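Local coordinates for protein diketoreductase (Acinetobacter baylyi, PDB 4E12) that reduces dicarbonyl compounds with NADH and probably belongs with the (3S)-3-hydroxyacyl-CoA dehydrogenases of fatty acid beta-oxidation, at residues 16-21 / 146-151; 45-50 / 73-78; 53-58 / 65-70. One frame throughout, in Å; residues are numbered along the deposited sequence.

Contact 1: 16-21 / 146-151; sequences GSQIAF and NHVWVN. With SO4 (sulfate ion), chain J.
The side-chain amide of Q18 meets the loop 146-151 with both of its polar atoms. Its OE1 accepts from the backbone N of V148 at 3.0 Å, and the donor lies almost on the extension of the C=O bond, at a C=O...N angle of 170°. The backbone N of H147 reaches the same OE1 at 2.7 Å, but its N-H is bent well off line and this second bond is weak. Q18 NE2 gives to N146 OD1 at 2.8 Å, with OD1 close to the Q18 amide plane although the two amide planes are inclined by 36°. Three groups of one loop therefore fix the rotation of a single buried amide. Apolar contact is added by V148, whose CG2 lies 3.9 Å from Q18 CB, and the rim of the W149 ring, at CZ3, comes within 3.7 Å of Q18 OE1 in plain van der Waals contact.

In the next shell, Q18 has its CG anti to the carbonyl carbon (chi1 -63°) and a chain extended past CG, a shape that carries the amide straight out from helix 14-25. V14 O, one turn back, takes a weak bond from NE2. The loop is braced from within by N151 ND2, which donates to N146 O at 2.9 Å. On the exposed side a sulfate, probably from the crystallisation liquor, lies at the edge of the H147 ring; H147 NE2 gives O3 a nearly linear bond of 3.3 Å, while N146 ND2 makes weak ones.

V14 and L15, seen to bind NAD(+), lie beside Q18 and N146. G16 probably closes a GxGxxG motif, and the arrangement is consistent with a Rossmann dinucleotide-binding helix tied to the loop that follows strand 139-144.

Contact 2: 45-50 / 73-78; sequences KRFEGL and IRYSDD
F47 of helix 37-57 packs on I73, just before strand 74-76, and on Y75, within it; this is an outermost strand of the mixed sheet, in its parallel Rossmann part. The tight part is the ring of F47. I73 CD1 stands 3.9 Å from the ring centroid and only 5° off the normal, a CH-pi contact over the middle of one face, while I73 CG2 reaches F47 CE2 at 3.9 Å. I73 puts CG1 anti to the carbonyl carbon (chi1 -68°), and its extended chain delivers CD1 to that face. Both residues are buried, and F47 also touches A20 of helix 14-25 and A32 of strand 29-33, consistent with a layer of apolar side chains between the helices and the sheet.

Y75, only partly exposed, forms the looser side. Its ring is inclined by 57° to that of F47 with the centroids 5.9 Å apart, an oblique aromatic pair, and the two side chains run past each other in opposite directions. L40 and K44 of the same helix also touch Y75, and a glycerol, probably from the crystallisation liquor, lies about 3 Å from its side chain. Where the rings come nearest, Y75 CE1 sits at the F47 edge, 3.7 Å from CD2, and Y75 OH approaches that same F47 CD2 to 3.3 Å near the ring plane.

Contact 3: 53-58 / 65-70; sequences VYEKEV and AAQKAL
Two helices that follow one another in the NAD-binding Rossmann domain form a helical hairpin: the C-terminal end of helix 37-57 packs against the start of helix 65-72, with a short loop between them. The segment axes run close to antiparallel, 151° between their N-to-C directions, and approach to 9.4 Å. A66 sits at the closest point, its CA 6.0 Å from the CA of E55. Its methyl points at the other helix and meets Y54 CB at 4.2 Å and the backbone N of E55 at 4.2 Å.

From CB onward Y54 turns away from helix 65-72. Its ring lies edge-to-face with F21 and F25, and its hydroxyl bonds to Q22; within the two segments, it is the base of this side chain that meets A66.

The partly exposed flank is polar. E55 places CG between its backbone N and carbonyl carbon (chi1 56°) and extends from there, whereas Q67 bends at chi2, and the two chains cross at about a right angle. Their carboxylate and amide planes are nevertheless nearly parallel, 13° apart, with E55 OE1 lying 3.6 Å from Q67 CD.

All three contacts lie in the Rossmann NAD-binding domain, their centres 12 to 14 Å apart. Along the chain contact 3 falls between the segments of contact 2, and both fall between those of contact 1, which spans 124 intervening residues. Contacts 2 and 3 share helix 37-57, and helix 65-72 leads directly into strand 74-76; L70 CD1 links them, 3.5 Å from F47 CB. Contact 1 joins through helix 14-25, where S17 O is 3.3 Å from F47 CE1, and F21 CE2 lies 3.6 Å from Y54 CG. Its loop adds W149 CB, 3.5 Å from V58 CG2. Helix 14-25, which carries NAD(+)-binding residues, is thus connected to edge strand 74-76 through F47 of helix 37-57.

Contact 1: 16-21 / 146-151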
loop_
_atom_site.group_PDB
_atom_site.type_symbol
_atom_site.label_atom_id
_atom_site.label_comp_id
_atom_site.label_asym_id
_atom_site.label_seq_id
_atom_site.Cartn_x
_atom_site.Cartn_y
_atom_site.Cartn_z
ATOM N N GLY A 16 -10.919 -17.548 17.247
ATOM C CA GLY A 16 -11.810 -17.576 18.394
ATOM C C GLY A 16 -11.084 -17.541 19.732
ATOM O O GLY A 16 -11.539 -16.910 20.689
ATOM N N SER A 17 -9.955 -18.225 19.822
ATOM C CA SER A 17 -9.252 -18.275 21.103
ATOM C C SER A 17 -8.616 -16.919 21.423
ATOM O O SER A 17 -8.629 -16.499 22.578
ATOM C CB SER A 17 -8.210 -19.395 21.164
ATOM O OG SER A 17 -7.164 -19.158 20.249
ATOM N N GLN A 18 -8.078 -16.227 20.420
ATOM C CA GLN A 18 -7.524 -14.886 20.659
ATOM C C GLN A 18 -8.611 -13.906 21.084
ATOM O O GLN A 18 -8.409 -13.086 21.981
ATOM C CB GLN A 18 -6.838 -14.342 19.410
ATOM C CG GLN A 18 -5.659 -15.162 18.978
ATOM C CD GLN A 18 -4.934 -14.591 17.781
ATOM O OE1 GLN A 18 -4.800 -13.376 17.622
ATOM N NE2 GLN A 18 -4.466 -15.475 16.926
ATOM N N ILE A 19 -9.764 -13.975 20.426
ATOM C CA ILE A 19 -10.857 -13.069 20.730
ATOM C C ILE A 19 -11.335 -13.319 22.153
ATOM O O ILE A 19 -11.571 -12.382 22.920
ATOM C CB ILE A 19 -12.039 -13.270 19.749
ATOM C CG1 ILE A 19 -11.618 -12.886 18.324
ATOM C CG2 ILE A 19 -13.256 -12.488 20.230
ATOM C CD1 ILE A 19 -12.658 -13.199 17.249
ATOM N N ALA A 20 -11.468 -14.594 22.492
ATOM C CA ALA A 20 -11.922 -14.992 23.813
ATOM C C ALA A 20 -10.925 -14.556 24.872
ATOM O O ALA A 20 -11.318 -14.010 25.908
ATOM C CB ALA A 20 -12.157 -16.495 23.857
ATOM N N PHE A 21 -9.633 -14.744 24.601
ATOM C CA PHE A 21 -8.618 -14.428 25.583
ATOM C C PHE A 21 -8.474 -12.935 25.783
ATOM O O PHE A 21 -8.416 -12.479 26.918
ATOM C CB PHE A 21 -7.253 -15.052 25.264
ATOM C CG PHE A 21 -6.320 -15.038 26.439
ATOM C CD1 PHE A 21 -6.308 -16.104 27.338
ATOM C CD2 PHE A 21 -5.462 -13.957 26.661
ATOM C CE1 PHE A 21 -5.446 -16.098 28.456
ATOM C CE2 PHE A 21 -4.603 -13.938 27.765
ATOM C CZ PHE A 21 -4.591 -15.009 28.663
ATOM N N ASN A 146 -5.416 -11.423 12.841
ATOM C CA ASN A 146 -4.587 -12.410 13.543
ATOM C C ASN A 146 -3.548 -11.679 14.430
ATOM O O ASN A 146 -2.966 -10.667 14.023
ATOM C CB ASN A 146 -3.896 -13.327 12.532
ATOM C CG ASN A 146 -3.306 -14.567 13.177
ATOM O OD1 ASN A 146 -3.672 -14.937 14.296
ATOM N ND2 ASN A 146 -2.380 -15.209 12.477
ATOM N N HIS A 147 -3.333 -12.198 15.641
ATOM C CA HIS A 147 -2.505 -11.542 16.658
ATOM C C HIS A 147 -3.170 -10.271 17.172
ATOM O O HIS A 147 -2.607 -9.177 17.080
ATOM C CB HIS A 147 -1.094 -11.267 16.133
ATOM C CG HIS A 147 -0.319 -12.510 15.823
ATOM N ND1 HIS A 147 1.058 -12.555 15.835
ATOM C CD2 HIS A 147 -0.733 -13.759 15.496
ATOM C CE1 HIS A 147 1.459 -13.774 15.526
ATOM N NE2 HIS A 147 0.392 -14.524 15.317
ATOM N N VAL A 148 -4.362 -10.442 17.740
ATOM C CA VAL A 148 -5.221 -9.332 18.138
ATOM C C VAL A 148 -4.586 -8.446 19.204
ATOM O O VAL A 148 -4.938 -7.273 19.313
ATOM C CB VAL A 148 -6.597 -9.818 18.665
ATOM C CG1 VAL A 148 -7.292 -10.693 17.630
ATOM C CG2 VAL A 148 -6.434 -10.547 19.994
ATOM N N TRP A 149 -3.675 -8.997 20.001
ATOM C CA TRP A 149 -3.056 -8.214 21.063
ATOM C C TRP A 149 -2.154 -7.128 20.475
ATOM O O TRP A 149 -1.946 -6.085 21.100
ATOM C CB TRP A 149 -2.253 -9.104 22.027
ATOM C CG TRP A 149 -1.142 -9.837 21.354
ATOM C CD1 TRP A 149 0.141 -9.399 21.154
ATOM C CD2 TRP A 149 -1.217 -11.140 20.773
ATOM N NE1 TRP A 149 0.864 -10.350 20.477
ATOM C CE2 TRP A 149 0.055 -11.429 20.226
ATOM C CE3 TRP A 149 -2.239 -12.090 20.651
ATOM C CZ2 TRP A 149 0.332 -12.633 19.561
ATOM C CZ3 TRP A 149 -1.964 -13.287 19.990
ATOM C CH2 TRP A 149 -0.689 -13.546 19.455
ATOM N N VAL A 150 -1.629 -7.373 19.273
ATOM C CA VAL A 150 -0.722 -6.428 18.616
ATOM C C VAL A 150 -1.369 -5.742 17.399
ATOM O O VAL A 150 -1.334 -4.512 17.274
ATOM C CB VAL A 150 0.625 -7.105 18.237
ATOM C CG1 VAL A 150 0.389 -8.311 17.340
ATOM C CG2 VAL A 150 1.544 -6.106 17.565
ATOM N N ASN A 151 -1.975 -6.524 16.515
ATOM C CA ASN A 151 -2.729 -5.956 15.396
ATOM C C ASN A 151 -4.145 -5.769 15.899
ATOM O O ASN A 151 -5.028 -6.587 15.626
ATOM C CB ASN A 151 -2.716 -6.929 14.224
ATOM C CG ASN A 151 -1.312 -7.284 13.795
ATOM O OD1 ASN A 151 -0.414 -6.436 13.819
ATOM N ND2 ASN A 151 -1.101 -8.544 13.429
HETATM S S SO4 J . -0.690 -18.114 14.405
HETATM O O1 SO4 J . -1.500 -17.120 15.137
HETATM O O2 SO4 J . -0.781 -19.416 15.102
HETATM O O3 SO4 J . 0.715 -17.655 14.364
HETATM O O4 SO4 J . -1.205 -18.255 13.024
#

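Contact 2: 45-50 / 73-78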
loop_
_atom_site.group_PDB
_atom_site.type_symbol
_atom_site.label_atom_id
_atom_site.label_comp_id
_atom_site.label_asym_id
_atom_site.label_seq_id
_atom_site.Cartn_x
_atom_site.Cartn_y
_atom_site.Cartn_z
ATOM N N LYS A 45 -5.590 -25.534 25.823
ATOM C CA LYS A 45 -4.208 -25.444 25.366
ATOM C C LYS A 45 -3.932 -24.131 24.627
ATOM O O LYS A 45 -2.905 -23.491 24.873
ATOM C CB LYS A 45 -3.811 -26.660 24.517
ATOM C CG LYS A 45 -3.857 -27.974 25.295
ATOM C CD LYS A 45 -3.583 -29.176 24.398
ATOM C CE LYS A 45 -3.724 -30.484 25.166
ATOM N NZ LYS A 45 -3.476 -31.677 24.301
ATOM N N ARG A 46 -4.826 -23.700 23.738
ATOM C CA ARG A 46 -4.563 -22.434 23.056
ATOM C C ARG A 46 -4.537 -21.306 24.074
ATOM O O ARG A 46 -3.710 -20.398 23.981
ATOM C CB ARG A 46 -5.579 -22.117 21.962
ATOM C CG ARG A 46 -5.544 -23.069 20.776
ATOM C CD ARG A 46 -6.419 -22.579 19.636
ATOM N NE ARG A 46 -6.294 -23.441 18.466
ATOM C CZ ARG A 46 -7.039 -24.519 18.245
ATOM N NH1 ARG A 46 -7.973 -24.880 19.117
ATOM N NH2 ARG A 46 -6.851 -25.246 17.152
ATOM N N PHE A 47 -5.449 -21.360 25.039
ATOM C CA PHE A 47 -5.512 -20.311 26.055
ATOM C C PHE A 47 -4.253 -20.279 26.912
ATOM O O PHE A 47 -3.761 -19.205 27.263
ATOM C CB PHE A 47 -6.737 -20.462 26.956
ATOM C CG PHE A 47 -8.044 -20.184 26.282
ATOM C CD1 PHE A 47 -8.179 -19.144 25.364
ATOM C CD2 PHE A 47 -9.154 -20.964 26.572
ATOM C CE1 PHE A 47 -9.398 -18.892 24.749
ATOM C CE2 PHE A 47 -10.373 -20.719 25.966
ATOM C CZ PHE A 47 -10.499 -19.683 25.051
ATOM N N GLU A 48 -3.729 -21.447 27.262
ATOM C CA GLU A 48 -2.499 -21.491 28.040
ATOM C C GLU A 48 -1.347 -20.825 27.289
ATOM O O GLU A 48 -0.614 -20.014 27.865
ATOM C CB GLU A 48 -2.173 -22.929 28.438
ATOM C CG GLU A 48 -3.197 -23.464 29.408
ATOM C CD GLU A 48 -3.096 -24.949 29.659
ATOM O OE1 GLU A 48 -2.515 -25.675 28.826
ATOM O OE2 GLU A 48 -3.625 -25.388 30.700
ATOM N N GLY A 49 -1.195 -21.156 26.007
ATOM C CA GLY A 49 -0.199 -20.486 25.181
ATOM C C GLY A 49 -0.388 -18.978 25.076
ATOM O O GLY A 49 0.574 -18.205 25.165
ATOM N N LEU A 50 -1.635 -18.547 24.876
ATOM C CA LEU A 50 -1.938 -17.122 24.822
ATOM C C LEU A 50 -1.571 -16.430 26.130
ATOM O O LEU A 50 -1.058 -15.311 26.109
ATOM C CB LEU A 50 -3.410 -16.872 24.438
ATOM C CG LEU A 50 -3.820 -17.283 23.013
ATOM C CD1 LEU A 50 -5.331 -17.228 22.830
ATOM C CD2 LEU A 50 -3.121 -16.395 21.992
ATOM N N ILE A 73 -11.973 -18.211 32.522
ATOM C CA ILE A 73 -12.717 -18.595 31.311
ATOM C C ILE A 73 -13.573 -19.850 31.536
ATOM O O ILE A 73 -13.090 -20.867 32.037
ATOM C CB ILE A 73 -11.752 -18.849 30.121
ATOM C CG1 ILE A 73 -11.110 -17.529 29.684
ATOM C CG2 ILE A 73 -12.480 -19.547 28.985
ATOM C CD1 ILE A 73 -9.994 -17.674 28.705
ATOM N N ARG A 74 -14.844 -19.771 31.163
ATOM C CA ARG A 74 -15.746 -20.917 31.284
ATOM C C ARG A 74 -15.804 -21.658 29.941
ATOM O O ARG A 74 -15.863 -21.022 28.888
ATOM C CB ARG A 74 -17.134 -20.427 31.713
ATOM C CG ARG A 74 -18.134 -21.536 32.031
ATOM C CD ARG A 74 -19.396 -21.007 32.719
ATOM N NE ARG A 74 -20.226 -20.164 31.859
ATOM C CZ ARG A 74 -21.258 -20.608 31.145
ATOM N NH1 ARG A 74 -21.594 -21.892 31.179
ATOM N NH2 ARG A 74 -21.963 -19.770 30.394
ATOM N N TYR A 75 -15.768 -22.988 29.977
ATOM C CA TYR A 75 -15.789 -23.794 28.763
ATOM C C TYR A 75 -17.111 -24.497 28.680
ATOM O O TYR A 75 -17.603 -25.019 29.686
ATOM C CB TYR A 75 -14.704 -24.870 28.799
ATOM C CG TYR A 75 -13.318 -24.331 28.955
ATOM C CD1 TYR A 75 -12.478 -24.212 27.850
ATOM C CD2 TYR A 75 -12.837 -23.937 30.202
ATOM C CE1 TYR A 75 -11.191 -23.722 27.977
ATOM C CE2 TYR A 75 -11.547 -23.432 30.341
ATOM C CZ TYR A 75 -10.734 -23.332 29.220
ATOM O OH TYR A 75 -9.461 -22.844 29.317
ATOM N N SER A 76 -17.672 -24.546 27.482
ATOM C CA SER A 76 -18.977 -25.177 27.313
ATOM C C SER A 76 -19.069 -25.887 25.963
ATOM O O SER A 76 -18.550 -25.383 24.961
ATOM C CB SER A 76 -20.058 -24.101 27.395
ATOM O OG SER A 76 -21.354 -24.656 27.289
ATOM N N ASP A 77 -19.717 -27.055 25.932
ATOM C CA ASP A 77 -20.041 -27.666 24.646
ATOM C C ASP A 77 -21.537 -27.878 24.531
ATOM O O ASP A 77 -22.011 -28.758 23.809
ATOM C CB ASP A 77 -19.246 -28.953 24.370
ATOM C CG ASP A 77 -19.588 -30.099 25.313
ATOM O OD1 ASP A 77 -20.369 -29.924 26.283
ATOM O OD2 ASP A 77 -19.045 -31.199 25.073
ATOM N N ASP A 78 -22.278 -27.048 25.252
ATOM C CA ASP A 78 -23.728 -27.064 25.206
ATOM C C ASP A 78 -24.163 -25.651 24.825
ATOM O O ASP A 78 -24.167 -24.755 25.667
ATOM C CB ASP A 78 -24.264 -27.438 26.594
ATOM C CG ASP A 78 -25.784 -27.495 26.649
ATOM O OD1 ASP A 78 -26.453 -27.037 25.698
ATOM O OD2 ASP A 78 -26.305 -28.005 27.660
#

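Contact 3: 53-58 / 65-70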
loop_
_atom_site.group_PDB
_atom_site.type_symbol
_atom_site.label_atom_id
_atom_site.label_comp_id
_atom_site.label_asym_id
_atom_site.label_seq_id
_atom_site.Cartn_x
_atom_site.Cartn_y
_atom_site.Cartn_z
ATOM N N VAL A 53 2.122 -15.824 25.967
ATOM C CA VAL A 53 2.423 -14.722 25.054
ATOM C C VAL A 53 2.096 -13.389 25.722
ATOM O O VAL A 53 2.894 -12.447 25.696
ATOM C CB VAL A 53 1.579 -14.816 23.759
ATOM C CG1 VAL A 53 1.913 -13.661 22.822
ATOM C CG2 VAL A 53 1.794 -16.158 23.082
ATOM N N TYR A 54 0.908 -13.295 26.302
ATOM C CA TYR A 54 0.510 -12.054 26.952
ATOM C C TYR A 54 1.482 -11.633 28.028
ATOM O O TYR A 54 1.943 -10.489 28.042
ATOM C CB TYR A 54 -0.906 -12.131 27.515
ATOM C CG TYR A 54 -1.960 -11.825 26.483
ATOM C CD1 TYR A 54 -2.957 -10.882 26.736
ATOM C CD2 TYR A 54 -1.959 -12.475 25.247
ATOM C CE1 TYR A 54 -3.928 -10.594 25.783
ATOM C CE2 TYR A 54 -2.920 -12.202 24.290
ATOM C CZ TYR A 54 -3.905 -11.258 24.564
ATOM O OH TYR A 54 -4.853 -10.990 23.616
ATOM N N GLU A 55 1.797 -12.549 28.931
ATOM C CA GLU A 55 2.695 -12.202 30.017
ATOM C C GLU A 55 4.031 -11.645 29.517
ATOM O O GLU A 55 4.660 -10.841 30.208
ATOM C CB GLU A 55 2.813 -13.342 31.049
ATOM C CG GLU A 55 3.255 -14.691 30.535
ATOM C CD GLU A 55 2.857 -15.835 31.482
ATOM O OE1 GLU A 55 2.223 -15.571 32.526
ATOM O OE2 GLU A 55 3.176 -17.004 31.181
ATOM N N LYS A 56 4.444 -12.009 28.302
ATOM C CA LYS A 56 5.686 -11.462 27.742
ATOM C C LYS A 56 5.445 -10.267 26.812
ATOM O O LYS A 56 6.317 -9.405 26.682
ATOM C CB LYS A 56 6.458 -12.532 26.966
ATOM C CG LYS A 56 6.832 -13.782 27.770
ATOM C CD LYS A 56 7.756 -13.487 28.934
ATOM C CE LYS A 56 8.023 -14.757 29.741
ATOM N NZ LYS A 56 8.843 -14.505 30.960
ATOM N N GLU A 57 4.280 -10.207 26.168
ATOM C CA GLU A 57 4.050 -9.215 25.108
ATOM C C GLU A 57 3.024 -8.122 25.431
ATOM O O GLU A 57 2.964 -7.102 24.736
ATOM C CB GLU A 57 3.611 -9.916 23.819
ATOM C CG GLU A 57 4.594 -10.922 23.260
ATOM C CD GLU A 57 5.858 -10.276 22.734
ATOM O OE1 GLU A 57 5.863 -9.039 22.565
ATOM O OE2 GLU A 57 6.842 -11.002 22.481
ATOM N N VAL A 58 2.193 -8.312 26.449
ATOM C CA VAL A 58 1.045 -7.415 26.579
ATOM C C VAL A 58 1.072 -6.657 27.899
ATOM O O VAL A 58 1.204 -7.267 28.959
ATOM C CB VAL A 58 -0.297 -8.196 26.420
ATOM C CG1 VAL A 58 -1.470 -7.272 26.640
ATOM C CG2 VAL A 58 -0.394 -8.823 25.023
ATOM N N ALA A 65 -1.517 -11.724 35.951
ATOM C CA ALA A 65 -2.757 -11.190 35.393
ATOM C C ALA A 65 -3.254 -12.063 34.227
ATOM O O ALA A 65 -4.450 -12.351 34.132
ATOM C CB ALA A 65 -2.582 -9.747 34.962
ATOM N N ALA A 66 -2.342 -12.497 33.359
ATOM C CA ALA A 66 -2.702 -13.372 32.246
ATOM C C ALA A 66 -3.334 -14.679 32.754
ATOM O O ALA A 66 -4.360 -15.117 32.225
ATOM C CB ALA A 66 -1.486 -13.664 31.381
ATOM N N GLN A 67 -2.724 -15.308 33.759
ATOM C CA GLN A 67 -3.294 -16.528 34.355
ATOM C C GLN A 67 -4.627 -16.306 35.057
ATOM O O GLN A 67 -5.502 -17.174 35.016
ATOM C CB GLN A 67 -2.308 -17.230 35.297
ATOM C CG GLN A 67 -1.383 -18.242 34.608
ATOM C CD GLN A 67 -0.480 -17.628 33.569
ATOM O OE1 GLN A 67 -0.374 -16.404 33.455
ATOM N NE2 GLN A 67 0.174 -18.480 32.787
ATOM N N LYS A 68 -4.809 -15.168 35.713
ATOM C CA LYS A 68 -6.110 -14.911 36.315
ATOM C C LYS A 68 -7.160 -14.901 35.199
ATOM O O LYS A 68 -8.240 -15.487 35.332
ATOM C CB LYS A 68 -6.102 -13.581 37.080
ATOM C CG LYS A 68 -7.374 -13.294 37.879
ATOM C CD LYS A 68 -7.229 -12.015 38.705
ATOM C CE LYS A 68 -8.467 -11.732 39.548
ATOM N NZ LYS A 68 -9.684 -11.515 38.718
ATOM N N ALA A 69 -6.844 -14.253 34.083
ATOM C CA ALA A 69 -7.801 -14.224 32.983
ATOM C C ALA A 69 -8.044 -15.654 32.499
ATOM O O ALA A 69 -9.186 -16.067 32.276
ATOM C CB ALA A 69 -7.287 -13.352 31.851
ATOM N N LEU A 70 -6.962 -16.409 32.343
ATOM C CA LEU A 70 -7.037 -17.797 31.888
ATOM C C LEU A 70 -7.963 -18.631 32.781
ATOM O O LEU A 70 -8.854 -19.352 32.308
ATOM C CB LEU A 70 -5.633 -18.394 31.909
ATOM C CG LEU A 70 -5.463 -19.899 31.741
ATOM C CD1 LEU A 70 -5.984 -20.328 30.376
ATOM C CD2 LEU A 70 -3.989 -20.256 31.903
#